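Long-range contact in protein-glutamine gamma-glutamyltransferase (Pseudomonas aeruginosa PAO1, PDB 6G49), which crosslinks proteins in vitro as a transglutaminase, joining glutamine to lysine side chains, and is critical for bacterial viability, perhaps through a role linked to the cell wall: residues A191-V205 against A249-A261. Numbering follows the deposited sequence. Where two conformers were deposited one is given.
Sequences ADELRQAHAQPQALV and AMAFVLRAAGIPA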
ATOM      1  N   ALA A 191      -4.501 -19.365  -7.722  1.00 23.97           N
ATOM      2  CA  ALA A 191      -4.128 -18.427  -8.749  1.00 23.19           C
ATOM      3  C   ALA A 191      -4.320 -19.053 -10.151  1.00 23.98           C
ATOM      4  O   ALA A 191      -4.809 -18.429 -11.054  1.00 24.44           O
ATOM      5  CB  ALA A 191      -2.698 -18.022  -8.568  1.00 24.45           C
ATOM      6  N   ASP A 192      -3.935 -20.315 -10.254  1.00 26.48           N
ATOM      7  CA  ASP A 192      -4.128 -21.081 -11.524  1.00 33.08           C
ATOM      8  C   ASP A 192      -5.598 -21.164 -11.933  1.00 28.47           C
ATOM      9  O   ASP A 192      -5.915 -20.934 -13.069  1.00 32.35           O
ATOM     10  CB  ASP A 192      -3.638 -22.519 -11.369  1.00 34.98           C
ATOM     11  CG  ASP A 192      -2.133 -22.617 -11.296  1.00 47.46           C
ATOM     12  OD1 ASP A 192      -1.473 -21.606 -11.648  1.00 52.97           O
ATOM     13  OD2 ASP A 192      -1.628 -23.690 -10.839  1.00 57.58           O
ATOM     14  N   GLU A 193      -6.451 -21.455 -10.967  1.00 32.63           N
ATOM     15  CA  GLU A 193      -7.883 -21.605 -11.178  0.50 30.38           C
ATOM     16  C   GLU A 193      -8.439 -20.242 -11.586  1.00 35.10           C
ATOM     17  O   GLU A 193      -9.224 -20.124 -12.523  1.00 33.39           O
ATOM     18  CB  GLU A 193      -8.554 -22.187  -9.925  0.50 32.53           C
ATOM     19  CG  GLU A 193      -8.123 -23.610  -9.607  0.50 36.07           C
ATOM     20  CD  GLU A 193      -8.296 -24.056  -8.168  0.50 41.10           C
ATOM     21  OE1 GLU A 193      -9.056 -23.396  -7.439  0.50 44.90           O
ATOM     22  OE2 GLU A 193      -7.660 -25.064  -7.778  0.50 48.06           O
ATOM     23  N   LEU A 194      -8.022 -19.180 -10.863  1.00 28.08           N
ATOM     24  CA  LEU A 194      -8.518 -17.885 -11.220  1.00 26.00           C
ATOM     25  C   LEU A 194      -8.087 -17.457 -12.627  1.00 24.32           C
ATOM     26  O   LEU A 194      -8.865 -16.791 -13.319  1.00 28.62           O
ATOM     27  CB  LEU A 194      -8.042 -16.841 -10.193  1.00 26.68           C
ATOM     28  CG  LEU A 194      -8.772 -16.876  -8.858  1.00 27.34           C
ATOM     29  CD1 LEU A 194      -7.967 -16.144  -7.794  1.00 30.51           C
ATOM     30  CD2 LEU A 194     -10.157 -16.280  -8.959  1.00 32.51           C
ATOM     31  N   ARG A 195      -6.826 -17.725 -12.995  1.00 26.54           N
ATOM     32  CA  ARG A 195      -6.275 -17.336 -14.292  0.56 27.79           C
ATOM     33  C   ARG A 195      -7.069 -18.019 -15.425  1.00 32.06           C
ATOM     34  O   ARG A 195      -7.367 -17.390 -16.439  1.00 30.12           O
ATOM     35  CB  ARG A 195      -4.804 -17.753 -14.369  0.56 27.50           C
ATOM     36  CG  ARG A 195      -4.071 -17.388 -15.657  0.56 29.92           C
ATOM     37  CD  ARG A 195      -2.616 -17.856 -15.625  0.56 32.57           C
ATOM     38  NE  ARG A 195      -1.761 -17.131 -16.565  0.56 32.78           N
ATOM     39  CZ  ARG A 195      -0.461 -16.904 -16.393  0.56 30.48           C
ATOM     40  NH1 ARG A 195       0.206 -17.512 -15.431  0.56 27.38           N
ATOM     41  NH2 ARG A 195       0.163 -16.056 -17.181  0.56 30.85           N
ATOM     42  N   GLN A 196      -7.381 -19.285 -15.217  1.00 32.45           N
ATOM     43  CA  GLN A 196      -8.175 -20.093 -16.197  1.00 38.93           C
ATOM     44  C   GLN A 196      -9.601 -19.558 -16.293  1.00 40.11           C
ATOM     45  O   GLN A 196     -10.149 -19.585 -17.365  1.00 39.32           O
ATOM     46  CB  GLN A 196      -8.182 -21.576 -15.805  1.00 41.37           C
ATOM     47  CG  GLN A 196      -6.812 -22.247 -15.948  1.00 58.21           C
ATOM     48  CD  GLN A 196      -6.069 -21.938 -17.236  1.00 78.30           C
ATOM     49  OE1 GLN A 196      -5.077 -21.201 -17.254  1.00 71.56           O
ATOM     50  NE2 GLN A 196      -6.531 -22.511 -18.340  1.00 80.47           N
ATOM     51  N   ALA A 197     -10.179 -19.064 -15.186  1.00 34.54           N
ATOM     52  CA  ALA A 197     -11.536 -18.572 -15.172  1.00 34.09           C
ATOM     53  C   ALA A 197     -11.660 -17.130 -15.662  1.00 37.44           C
ATOM     54  O   ALA A 197     -12.749 -16.759 -16.081  1.00 35.29           O
ATOM     55  CB  ALA A 197     -12.130 -18.716 -13.804  1.00 38.15           C
ATOM     56  N   HIS A 198     -10.608 -16.297 -15.536  1.00 30.60           N
ATOM     57  CA  HIS A 198     -10.745 -14.845 -15.786  1.00 35.94           C
ATOM     58  C   HIS A 198      -9.556 -14.367 -16.614  1.00 41.19           C
ATOM     59  O   HIS A 198      -8.440 -14.182 -16.103  1.00 36.76           O
ATOM     60  CB  HIS A 198     -10.855 -14.050 -14.459  1.00 32.98           C
ATOM     61  CG  HIS A 198     -11.892 -14.588 -13.532  1.00 30.00           C
ATOM     62  ND1 HIS A 198     -13.226 -14.305 -13.681  1.00 37.21           N
ATOM     63  CD2 HIS A 198     -11.784 -15.385 -12.461  1.00 31.67           C
ATOM     64  CE1 HIS A 198     -13.904 -14.926 -12.734  1.00 33.31           C
ATOM     65  NE2 HIS A 198     -13.044 -15.605 -11.983  1.00 35.99           N
ATOM     66  N   ALA A 199      -9.810 -14.188 -17.911  1.00 35.02           N
ATOM     67  CA  ALA A 199      -8.833 -13.717 -18.860  1.00 40.71           C
ATOM     68  C   ALA A 199      -8.426 -12.280 -18.567  1.00 36.99           C
ATOM     69  O   ALA A 199      -7.285 -11.910 -18.783  1.00 40.44           O
ATOM     70  CB  ALA A 199      -9.427 -13.801 -20.255  1.00 44.37           C
ATOM     71  N   GLN A 200      -9.401 -11.453 -18.177  1.00 30.42           N
ATOM     72  CA  GLN A 200      -9.188 -10.042 -17.990  1.00 30.23           C
ATOM     73  C   GLN A 200      -8.704  -9.819 -16.555  1.00 34.76           C
ATOM     74  O   GLN A 200      -9.326 -10.316 -15.610  1.00 29.81           O
ATOM     75  CB  GLN A 200     -10.459  -9.250 -18.225  1.00 38.14           C
ATOM     76  CG  GLN A 200     -11.031  -9.426 -19.623  1.00 47.65           C
ATOM     77  CD  GLN A 200     -12.002  -8.306 -19.914  1.00 67.92           C
ATOM     78  OE1 GLN A 200     -11.743  -7.148 -19.593  1.00 77.93           O
ATOM     79  NE2 GLN A 200     -13.140  -8.644 -20.508  1.00 80.35           N
ATOM     80  N   PRO A 201      -7.558  -9.131 -16.370  1.00 31.53           N
ATOM     81  CA  PRO A 201      -7.032  -8.860 -15.027  1.00 31.66           C
ATOM     82  C   PRO A 201      -8.103  -8.262 -14.106  1.00 31.36           C
ATOM     83  O   PRO A 201      -8.169  -8.684 -12.954  1.00 28.91           O
ATOM     84  CB  PRO A 201      -5.921  -7.841 -15.288  1.00 34.37           C
ATOM     85  CG  PRO A 201      -5.437  -8.200 -16.676  1.00 36.56           C
ATOM     86  CD  PRO A 201      -6.697  -8.559 -17.422  1.00 32.72           C
ATOM     87  N   GLN A 202      -8.893  -7.285 -14.591  1.00 30.06           N
ATOM     88  CA  GLN A 202      -9.860  -6.601 -13.743  1.00 31.97           C
ATOM     89  C   GLN A 202     -10.902  -7.564 -13.172  1.00 33.39           C
ATOM     90  O   GLN A 202     -11.291  -7.501 -12.003  1.00 28.64           O
ATOM     91  CB  GLN A 202     -10.535  -5.443 -14.467  1.00 43.75           C
ATOM     92  CG  GLN A 202      -9.886  -4.127 -14.092  1.00 62.05           C
ATOM     93  CD  GLN A 202     -10.502  -2.942 -14.789  1.00 69.11           C
ATOM     94  OE1 GLN A 202     -11.713  -2.878 -15.005  1.00 83.49           O
ATOM     95  NE2 GLN A 202      -9.652  -1.995 -15.147  1.00 49.45           N
ATOM     96  N   ALA A 203     -11.334  -8.519 -13.995  1.00 29.42           N
ATOM     97  CA  ALA A 203     -12.210  -9.569 -13.572  1.00 30.02           C
ATOM     98  C   ALA A 203     -11.552 -10.511 -12.564  1.00 26.76           C
ATOM     99  O   ALA A 203     -12.255 -11.020 -11.633  1.00 30.20           O
ATOM    100  CB  ALA A 203     -12.668 -10.367 -14.795  1.00 33.66           C
ATOM    101  N   LEU A 204     -10.259 -10.824 -12.743  1.00 25.24           N
ATOM    102  CA  LEU A 204      -9.628 -11.715 -11.819  1.00 24.50           C
ATOM    103  C   LEU A 204      -9.525 -11.014 -10.434  1.00 24.27           C
ATOM    104  O   LEU A 204      -9.773 -11.630  -9.381  1.00 24.57           O
ATOM    105  CB  LEU A 204      -8.259 -12.102 -12.374  1.00 25.60           C
ATOM    106  CG  LEU A 204      -7.618 -13.317 -11.735  1.00 24.11           C
ATOM    107  CD1 LEU A 204      -6.647 -14.006 -12.665  1.00 27.73           C
ATOM    108  CD2 LEU A 204      -6.898 -12.974 -10.414  1.00 27.07           C
ATOM    109  N   VAL A 205      -9.068  -9.768 -10.460  1.00 23.42           N
ATOM    110  CA  VAL A 205      -8.951  -8.956  -9.233  1.00 21.58           C
ATOM    111  C   VAL A 205     -10.313  -8.927  -8.529  1.00 23.23           C
ATOM    112  O   VAL A 205     -10.416  -9.128  -7.301  1.00 23.29           O
ATOM    113  CB  VAL A 205      -8.454  -7.553  -9.575  1.00 22.31           C
ATOM    114  CG1 VAL A 205      -8.687  -6.585  -8.400  1.00 26.42           C
ATOM    115  CG2 VAL A 205      -6.981  -7.635  -9.938  1.00 22.51           C
ATOM    116  N   ALA A 249      -1.119 -11.446   0.754  1.00 18.50           N
ATOM    117  CA  ALA A 249      -1.741 -12.616   0.126  1.00 20.83           C
ATOM    118  C   ALA A 249      -2.359 -12.277  -1.212  1.00 18.68           C
ATOM    119  O   ALA A 249      -2.231 -13.048  -2.203  1.00 19.89           O
ATOM    120  CB  ALA A 249      -2.784 -13.256   1.008  1.00 20.94           C
ATOM    121  N   MET A 250      -2.994 -11.115  -1.341  1.00 18.33           N
ATOM    122  CA  MET A 250      -3.572 -10.724  -2.598  0.51 19.85           C
ATOM    123  C   MET A 250      -2.464 -10.521  -3.636  1.00 20.66           C
ATOM    124  O   MET A 250      -2.624 -10.966  -4.796  1.00 20.18           O
ATOM    125  CB  MET A 250      -4.376  -9.435  -2.518  0.51 19.97           C
ATOM    126  CG  MET A 250      -5.107  -9.106  -3.764  0.51 22.89           C
ATOM    127  SD  MET A 250      -6.136  -7.606  -3.591  0.51 19.52           S
ATOM    128  CE  MET A 250      -6.941  -7.529  -5.182  0.51 21.02           C
ATOM    129  N   ALA A 251      -1.381  -9.833  -3.256  1.00 19.09           N
ATOM    130  CA  ALA A 251      -0.294  -9.619  -4.211  1.00 17.77           C
ATOM    131  C   ALA A 251       0.304 -10.968  -4.653  1.00 19.09           C
ATOM    132  O   ALA A 251       0.613 -11.147  -5.850  1.00 20.28           O
ATOM    133  CB  ALA A 251       0.755  -8.708  -3.643  1.00 18.76           C
ATOM    134  N   PHE A 252       0.477 -11.894  -3.721  1.00 19.28           N
ATOM    135  CA  PHE A 252       0.974 -13.255  -4.021  1.00 18.90           C
ATOM    136  C   PHE A 252       0.112 -13.910  -5.089  1.00 19.76           C
ATOM    137  O   PHE A 252       0.645 -14.400  -6.111  1.00 18.75           O
ATOM    138  CB  PHE A 252       1.029 -14.109  -2.770  1.00 20.08           C
ATOM    139  CG  PHE A 252       1.580 -15.484  -3.010  1.00 18.79           C
ATOM    140  CD1 PHE A 252       0.809 -16.459  -3.617  1.00 21.11           C
ATOM    141  CD2 PHE A 252       2.867 -15.766  -2.631  1.00 19.41           C
ATOM    142  CE1 PHE A 252       1.346 -17.714  -3.871  1.00 21.92           C
ATOM    143  CE2 PHE A 252       3.419 -17.033  -2.877  1.00 22.08           C
ATOM    144  CZ  PHE A 252       2.638 -18.003  -3.473  1.00 20.21           C
ATOM    145  N   VAL A 253      -1.203 -13.946  -4.861  1.00 18.89           N
ATOM    146  CA  VAL A 253      -2.109 -14.658  -5.760  1.00 20.65           C
ATOM    147  C   VAL A 253      -2.108 -13.992  -7.125  1.00 22.33           C
ATOM    148  O   VAL A 253      -2.067 -14.674  -8.156  1.00 21.37           O
ATOM    149  CB  VAL A 253      -3.528 -14.789  -5.180  1.00 20.54           C
ATOM    150  CG1 VAL A 253      -4.496 -15.405  -6.188  1.00 26.03           C
ATOM    151  CG2 VAL A 253      -3.477 -15.618  -3.940  1.00 20.10           C
ATOM    152  N   LEU A 254      -2.077 -12.643  -7.178  1.00 17.68           N
ATOM    153  CA  LEU A 254      -2.037 -11.938  -8.478  1.00 19.30           C
ATOM    154  C   LEU A 254      -0.761 -12.297  -9.243  1.00 19.69           C
ATOM    155  O   LEU A 254      -0.841 -12.614 -10.464  1.00 19.68           O
ATOM    156  CB  LEU A 254      -2.173 -10.426  -8.282  1.00 18.27           C
ATOM    157  CG  LEU A 254      -3.520  -9.916  -7.777  1.00 19.97           C
ATOM    158  CD1 LEU A 254      -3.454  -8.424  -7.575  1.00 19.62           C
ATOM    159  CD2 LEU A 254      -4.684 -10.281  -8.684  1.00 25.02           C
ATOM    160  N   ARG A 255       0.374 -12.302  -8.590  1.00 18.66           N
ATOM    161  CA  ARG A 255       1.603 -12.603  -9.257  1.00 19.47           C
ATOM    162  C   ARG A 255       1.569 -14.048  -9.745  1.00 21.97           C
ATOM    163  O   ARG A 255       2.073 -14.340 -10.883  1.00 21.16           O
ATOM    164  CB  ARG A 255       2.790 -12.493  -8.327  1.00 19.08           C
ATOM    165  CG  ARG A 255       3.139 -11.055  -7.961  1.00 17.64           C
ATOM    166  CD  ARG A 255       4.469 -10.981  -7.275  1.00 17.31           C
ATOM    167  NE  ARG A 255       4.850  -9.579  -7.010  1.00 18.07           N
ATOM    168  CZ  ARG A 255       5.999  -9.148  -6.571  1.00 17.36           C
ATOM    169  NH1 ARG A 255       6.983  -9.975  -6.228  1.00 19.05           N
ATOM    170  NH2 ARG A 255       6.195  -7.811  -6.519  1.00 16.95           N
ATOM    171  N   ALA A 256       1.019 -14.949  -8.933  1.00 19.19           N
ATOM    172  CA  ALA A 256       0.959 -16.382  -9.319  1.00 20.88           C
ATOM    173  C   ALA A 256       0.002 -16.571 -10.492  1.00 23.99           C
ATOM    174  O   ALA A 256       0.160 -17.595 -11.221  1.00 24.93           O
ATOM    175  CB  ALA A 256       0.627 -17.255  -8.151  1.00 22.08           C
ATOM    176  N   ALA A 257      -0.943 -15.677 -10.711  1.00 22.24           N
ATOM    177  CA  ALA A 257      -1.871 -15.698 -11.830  1.00 21.90           C
ATOM    178  C   ALA A 257      -1.311 -14.942 -13.052  1.00 23.18           C
ATOM    179  O   ALA A 257      -2.021 -14.733 -14.007  1.00 25.96           O
ATOM    180  CB  ALA A 257      -3.182 -15.074 -11.456  1.00 22.84           C
ATOM    181  N   GLY A 258      -0.088 -14.426 -12.970  1.00 20.21           N
ATOM    182  CA  GLY A 258       0.554 -13.726 -14.080  1.00 23.14           C
ATOM    183  C   GLY A 258       0.216 -12.250 -14.195  1.00 26.21           C
ATOM    184  O   GLY A 258       0.466 -11.676 -15.220  1.00 23.66           O
ATOM    185  N   ILE A 259      -0.255 -11.618 -13.099  1.00 21.21           N
ATOM    186  CA  ILE A 259      -0.617 -10.206 -13.053  1.00 22.06           C
ATOM    187  C   ILE A 259       0.461  -9.507 -12.231  1.00 21.60           C
ATOM    188  O   ILE A 259       0.625  -9.846 -11.051  1.00 19.96           O
ATOM    189  CB  ILE A 259      -2.029  -9.979 -12.455  1.00 22.64           C
ATOM    190  CG1 ILE A 259      -3.096 -10.682 -13.292  1.00 25.22           C
ATOM    191  CG2 ILE A 259      -2.291  -8.476 -12.333  1.00 22.28           C
ATOM    192  CD1 ILE A 259      -4.481 -10.654 -12.749  1.00 24.59           C
ATOM    193  N   PRO A 260       1.233  -8.544 -12.794  1.00 18.85           N
ATOM    194  CA  PRO A 260       2.256  -7.873 -11.995  1.00 18.02           C
ATOM    195  C   PRO A 260       1.554  -7.094 -10.870  1.00 15.97           C
ATOM    196  O   PRO A 260       0.527  -6.466 -11.113  1.00 18.13           O
ATOM    197  CB  PRO A 260       2.958  -6.947 -12.990  1.00 19.15           C
ATOM    198  CG  PRO A 260       2.599  -7.544 -14.349  1.00 18.76           C
ATOM    199  CD  PRO A 260       1.170  -8.020 -14.182  1.00 18.99           C
ATOM    200  N   ALA A 261       2.102  -7.243  -9.662  1.00 17.67           N
ATOM    201  CA  ALA A 261       1.446  -6.663  -8.470  1.00 17.62           C
ATOM    202  C   ALA A 261       2.505  -6.406  -7.429  1.00 18.44           C
ATOM    203  O   ALA A 261       3.513  -7.120  -7.370  1.00 18.17           O
ATOM    204  CB  ALA A 261       0.387  -7.600  -7.943  1.00 18.77           C
TER
HETATM  205  O   HOH W   1       0.341 -20.397  -9.983  1.00 40.15           O
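Ala-191 rests on the last turn of helix 249-256 where helix 191-197 crosses it at -58°, the axes approaching to 8.9 Å and the CA atoms of Ala-191 and Ala-257 to 4.7 Å. After the turn at 198-200, helix 201-205 runs at 141° to helix 249-256, the axes 11.4 Å apart. Small residues permit the close crossing: Ala-191 CB meets Ala-256 CB at a tight 3.4 Å and also touches Val-253 O. Beside them the side chains of Leu-194 and Val-253 cross at about a right angle, meeting through CD1 and CG1. In one of two conformers, with CG anti to its backbone N (chi1 -179°), Arg-195 extends over the Schellman motif at Gly-258, one guanidinium face above Ala-257 O without a hydrogen bond. A water may bridge Asp-192 OD1 and Ala-256 O. Leu-204 CD1 touches both Ala-257 CB (3.8 Å) and Ile-259 CD1, while the side chains of Leu-204 and Leu-254 run past each other in opposite directions, CD2 methyls in contact. Val-205 CG2 packs on Leu-254 CD2 at 3.7 Å, and its CG1 on CE of one Met-250 conformer. Consecutive helices 185-197 and 201-214 thus pack against helix 243-256, which begins with the probable nucleophile Cys-243, as in the papain-like transglutaminase core.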